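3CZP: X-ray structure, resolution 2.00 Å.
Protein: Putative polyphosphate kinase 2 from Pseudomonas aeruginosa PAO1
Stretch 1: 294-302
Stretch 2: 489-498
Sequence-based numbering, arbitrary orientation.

Stretch 1, residues 294-302: KRFRQHSLV
Stretch 2 489-498: AIEAAYKKDK

Contact between a 3-10 segment leading into a strand (294-302) and the C-terminal part of a helix with the turn after it (489-498) in a putative polyphosphate kinase 2. The chain positions run in opposing order: CA of Arg-295 lies 6.8 Å from CA of Tyr-494, CA of His-299 8.6 Å from CA of Ala-493, and CA of Leu-301 8.2 Å from CA of Ile-490. Together the stretches bury 461 Å².

Residues 294-298 form the 3-10 turns, with phi/psi from -54/-25 to -82/0, closed by Arg-297 N to Lys-294 O (3.2 Å) and His-299 N to Phe-296 O (2.9 Å). At His-299 (-138/174) the backbone extends, and Leu-301 (-128/136) and Val-302 (-123/121) lie in the strand. The second stretch enters already helical at Ala-489, for example Tyr-494 N to Ile-490 O (3.0 Å); Asp-497 (-66/155) leaves the helical conformation, although its N still bonds Ala-493 O at 3.1 Å.

Tyr-494 covers the most surface. Its CA-to-CB bond points toward stretch 1, and chi1 -64° (m) with chi2 -14° lays the ring against Arg-295. There Arg-295 CB sits over the ring face, 3.7 Å from the Tyr-494 ring centroid and 15° off the normal, a CH-pi contact. With chi1 -68° (m), chi2 175° (t) and chi3 -70° (m), the arginine folds so that Tyr-494 CD2 lies over one face of its guanidinium; the stem and the guanidinium both pack on the tyrosine, although the residue as a whole stays exposed; Arg-295 NE and NH2 are hydrogen-bonded just beyond one of the stretches. Tyr-494 OH reaches the edge of the buried Phe-296 ring (chi1 -161°, t) and lies 3.3 Å from Phe-296 CB; its hydrogen bond is made elsewhere in the structure.

Asp-497 and His-299 supply the polar tie. Both CA-to-CB bonds point toward the opposing stretch, and m rotamers (His-299 chi1 -67°, chi2 -71°; Asp-497 chi1 -57°, chi2 -28°) bring His-299 NE2 to Asp-497 OD2 at 2.6 Å, an almost linear hydrogen bond (177°) donated by the imidazole. The carboxylate oxygen lies near the ring plane, as this donor requires. Histidine suits this buried position because its second nitrogen, ND1, is hydrogen-bonded elsewhere. Ala-493 CB covers one face of the imidazole, 4.2 Å from His-299 CE1, its small methyl fitting between helix and ring. The His-299 and Tyr-494 rings meet obliquely, centroids 5.9 Å apart and planes at 41°.

Beyond them, Leu-301 (t, p) and Ile-490 (m, t) make a buried apolar contact, Leu-301 CD2 to Ile-490 CD1 at 4.0 Å.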

# COMPACT_ATOMS: atom_id res chain seq x y z
N LYS A 294 -13.06 17.51 21.29
CA LYS A 294 -12.19 16.42 21.80
C LYS A 294 -12.83 15.01 21.59
O LYS A 294 -12.12 14.01 21.49
CB LYS A 294 -11.83 16.66 23.29
CG LYS A 294 -13.05 16.79 24.27
CD LYS A 294 -12.70 16.64 25.80
CE LYS A 294 -12.86 17.97 26.59
NZ LYS A 294 -13.08 17.82 28.09
N ARG A 295 -14.15 14.94 21.51
CA ARG A 295 -14.83 13.64 21.42
C ARG A 295 -14.61 12.97 20.08
O ARG A 295 -14.75 11.75 19.96
CB ARG A 295 -16.32 13.80 21.72
CG ARG A 295 -16.53 14.18 23.21
CD ARG A 295 -17.95 14.46 23.54
NE ARG A 295 -18.41 15.72 22.95
CZ ARG A 295 -19.62 16.21 23.11
NH1 ARG A 295 -20.53 15.54 23.84
NH2 ARG A 295 -19.95 17.35 22.54
N PHE A 296 -14.23 13.75 19.08
CA PHE A 296 -13.93 13.19 17.78
C PHE A 296 -12.71 12.27 17.76
O PHE A 296 -12.58 11.46 16.87
CB PHE A 296 -13.76 14.30 16.76
CG PHE A 296 -13.89 13.82 15.35
CD1 PHE A 296 -15.10 13.30 14.89
CD2 PHE A 296 -12.85 13.91 14.46
CE1 PHE A 296 -15.23 12.85 13.57
CE2 PHE A 296 -13.00 13.43 13.19
CZ PHE A 296 -14.19 12.92 12.77
N ARG A 297 -11.81 12.41 18.74
CA ARG A 297 -10.62 11.52 18.86
C ARG A 297 -10.95 10.06 18.99
O ARG A 297 -10.14 9.22 18.68
CB ARG A 297 -9.82 11.87 20.13
CG ARG A 297 -9.17 13.20 20.04
CD ARG A 297 -8.43 13.57 21.29
NE ARG A 297 -7.68 14.79 21.00
CZ ARG A 297 -6.55 14.82 20.31
NH1 ARG A 297 -5.96 15.99 20.08
NH2 ARG A 297 -5.97 13.69 19.89
N GLN A 298 -12.12 9.79 19.54
CA GLN A 298 -12.63 8.45 19.71
C GLN A 298 -13.27 7.92 18.44
O GLN A 298 -13.71 6.77 18.41
CB GLN A 298 -13.65 8.50 20.84
CG GLN A 298 -14.67 7.39 20.91
CD GLN A 298 -15.50 7.45 22.18
OE1 GLN A 298 -15.45 8.45 22.93
NE2 GLN A 298 -16.31 6.39 22.42
N HIS A 299 -13.29 8.72 17.39
CA HIS A 299 -14.07 8.44 16.22
C HIS A 299 -13.34 8.73 14.92
O HIS A 299 -12.25 9.29 14.88
CB HIS A 299 -15.35 9.31 16.24
CG HIS A 299 -16.31 8.97 17.35
ND1 HIS A 299 -17.06 7.81 17.36
CD2 HIS A 299 -16.62 9.63 18.49
CE1 HIS A 299 -17.80 7.77 18.46
NE2 HIS A 299 -17.54 8.86 19.16
N SER A 300 -13.99 8.36 13.83
CA SER A 300 -13.64 8.93 12.54
C SER A 300 -14.94 9.03 11.73
O SER A 300 -15.98 8.62 12.20
CB SER A 300 -12.51 8.13 11.86
OG SER A 300 -12.95 6.82 11.68
N LEU A 301 -14.85 9.61 10.54
CA LEU A 301 -16.04 9.85 9.73
C LEU A 301 -15.82 9.27 8.36
O LEU A 301 -14.75 9.41 7.79
CB LEU A 301 -16.33 11.36 9.67
CG LEU A 301 -17.60 11.96 9.05
CD1 LEU A 301 -18.79 11.45 9.79
CD2 LEU A 301 -17.54 13.51 9.17
N VAL A 302 -16.85 8.59 7.86
CA VAL A 302 -16.96 8.19 6.43
C VAL A 302 -18.23 8.74 5.86
O VAL A 302 -19.33 8.43 6.36
CB VAL A 302 -16.88 6.65 6.27
CG1 VAL A 302 -17.18 6.22 4.83
CG2 VAL A 302 -15.50 6.16 6.70
N ALA A 489 -25.34 13.26 12.51
CA ALA A 489 -24.71 11.95 12.74
C ALA A 489 -23.55 11.99 13.76
O ALA A 489 -23.43 11.12 14.62
CB ALA A 489 -24.26 11.28 11.41
N ILE A 490 -22.69 13.00 13.68
CA ILE A 490 -21.61 13.21 14.68
C ILE A 490 -22.19 13.52 16.07
O ILE A 490 -21.80 12.91 17.05
CB ILE A 490 -20.64 14.34 14.27
CG1 ILE A 490 -19.95 14.05 12.93
CG2 ILE A 490 -19.60 14.56 15.35
CD1 ILE A 490 -19.18 15.27 12.31
N GLU A 491 -23.12 14.46 16.17
CA GLU A 491 -23.75 14.72 17.47
C GLU A 491 -24.36 13.45 18.09
O GLU A 491 -24.24 13.22 19.29
CB GLU A 491 -24.80 15.83 17.34
CG GLU A 491 -24.18 17.20 16.98
CD GLU A 491 -25.18 18.35 17.04
OE1 GLU A 491 -26.35 18.08 17.43
OE2 GLU A 491 -24.80 19.50 16.70
N ALA A 492 -25.03 12.64 17.25
CA ALA A 492 -25.66 11.42 17.69
C ALA A 492 -24.69 10.44 18.31
O ALA A 492 -24.98 9.84 19.38
CB ALA A 492 -26.39 10.75 16.54
N ALA A 493 -23.57 10.24 17.60
CA ALA A 493 -22.44 9.46 18.05
C ALA A 493 -21.95 9.93 19.42
O ALA A 493 -21.74 9.12 20.31
CB ALA A 493 -21.31 9.58 17.05
N TYR A 494 -21.76 11.24 19.59
CA TYR A 494 -21.32 11.74 20.91
C TYR A 494 -22.32 11.43 22.04
O TYR A 494 -21.94 11.21 23.20
CB TYR A 494 -21.07 13.24 20.88
CG TYR A 494 -19.96 13.69 19.98
CD1 TYR A 494 -19.03 12.77 19.45
CD2 TYR A 494 -19.81 15.02 19.65
CE1 TYR A 494 -18.02 13.19 18.63
CE2 TYR A 494 -18.80 15.44 18.83
CZ TYR A 494 -17.90 14.52 18.30
OH TYR A 494 -16.89 14.94 17.45
N LYS A 495 -23.59 11.47 21.70
CA LYS A 495 -24.66 11.21 22.67
C LYS A 495 -24.70 9.73 23.07
O LYS A 495 -25.22 9.40 24.13
CB LYS A 495 -26.01 11.60 22.09
CG LYS A 495 -26.30 13.09 22.08
CD LYS A 495 -27.59 13.33 21.32
CE LYS A 495 -27.87 14.82 21.09
NZ LYS A 495 -29.22 15.04 20.46
N LYS A 496 -24.16 8.87 22.21
CA LYS A 496 -24.06 7.44 22.46
C LYS A 496 -22.81 7.11 23.29
O LYS A 496 -22.87 6.21 24.11
CB LYS A 496 -24.06 6.70 21.12
CG LYS A 496 -24.19 5.17 21.19
CD LYS A 496 -24.24 4.60 19.73
CE LYS A 496 -23.79 3.12 19.58
NZ LYS A 496 -23.57 2.80 18.13
N ASP A 497 -21.75 7.86 23.11
CA ASP A 497 -20.56 7.65 23.88
C ASP A 497 -20.79 7.96 25.34
O ASP A 497 -21.61 8.77 25.69
CB ASP A 497 -19.46 8.58 23.44
CG ASP A 497 -19.13 8.43 22.00
OD1 ASP A 497 -19.32 7.36 21.45
OD2 ASP A 497 -18.68 9.40 21.44
N LYS A 498 -19.98 7.33 26.17
CA LYS A 498 -19.85 7.75 27.53
C LYS A 498 -19.24 9.12 27.48
O LYS A 498 -18.38 9.36 26.66
CB LYS A 498 -18.90 6.83 28.26
CG LYS A 498 -19.41 5.46 28.40
CD LYS A 498 -19.08 4.91 29.79
CE LYS A 498 -19.82 3.61 30.09
NZ LYS A 498 -19.49 2.51 29.13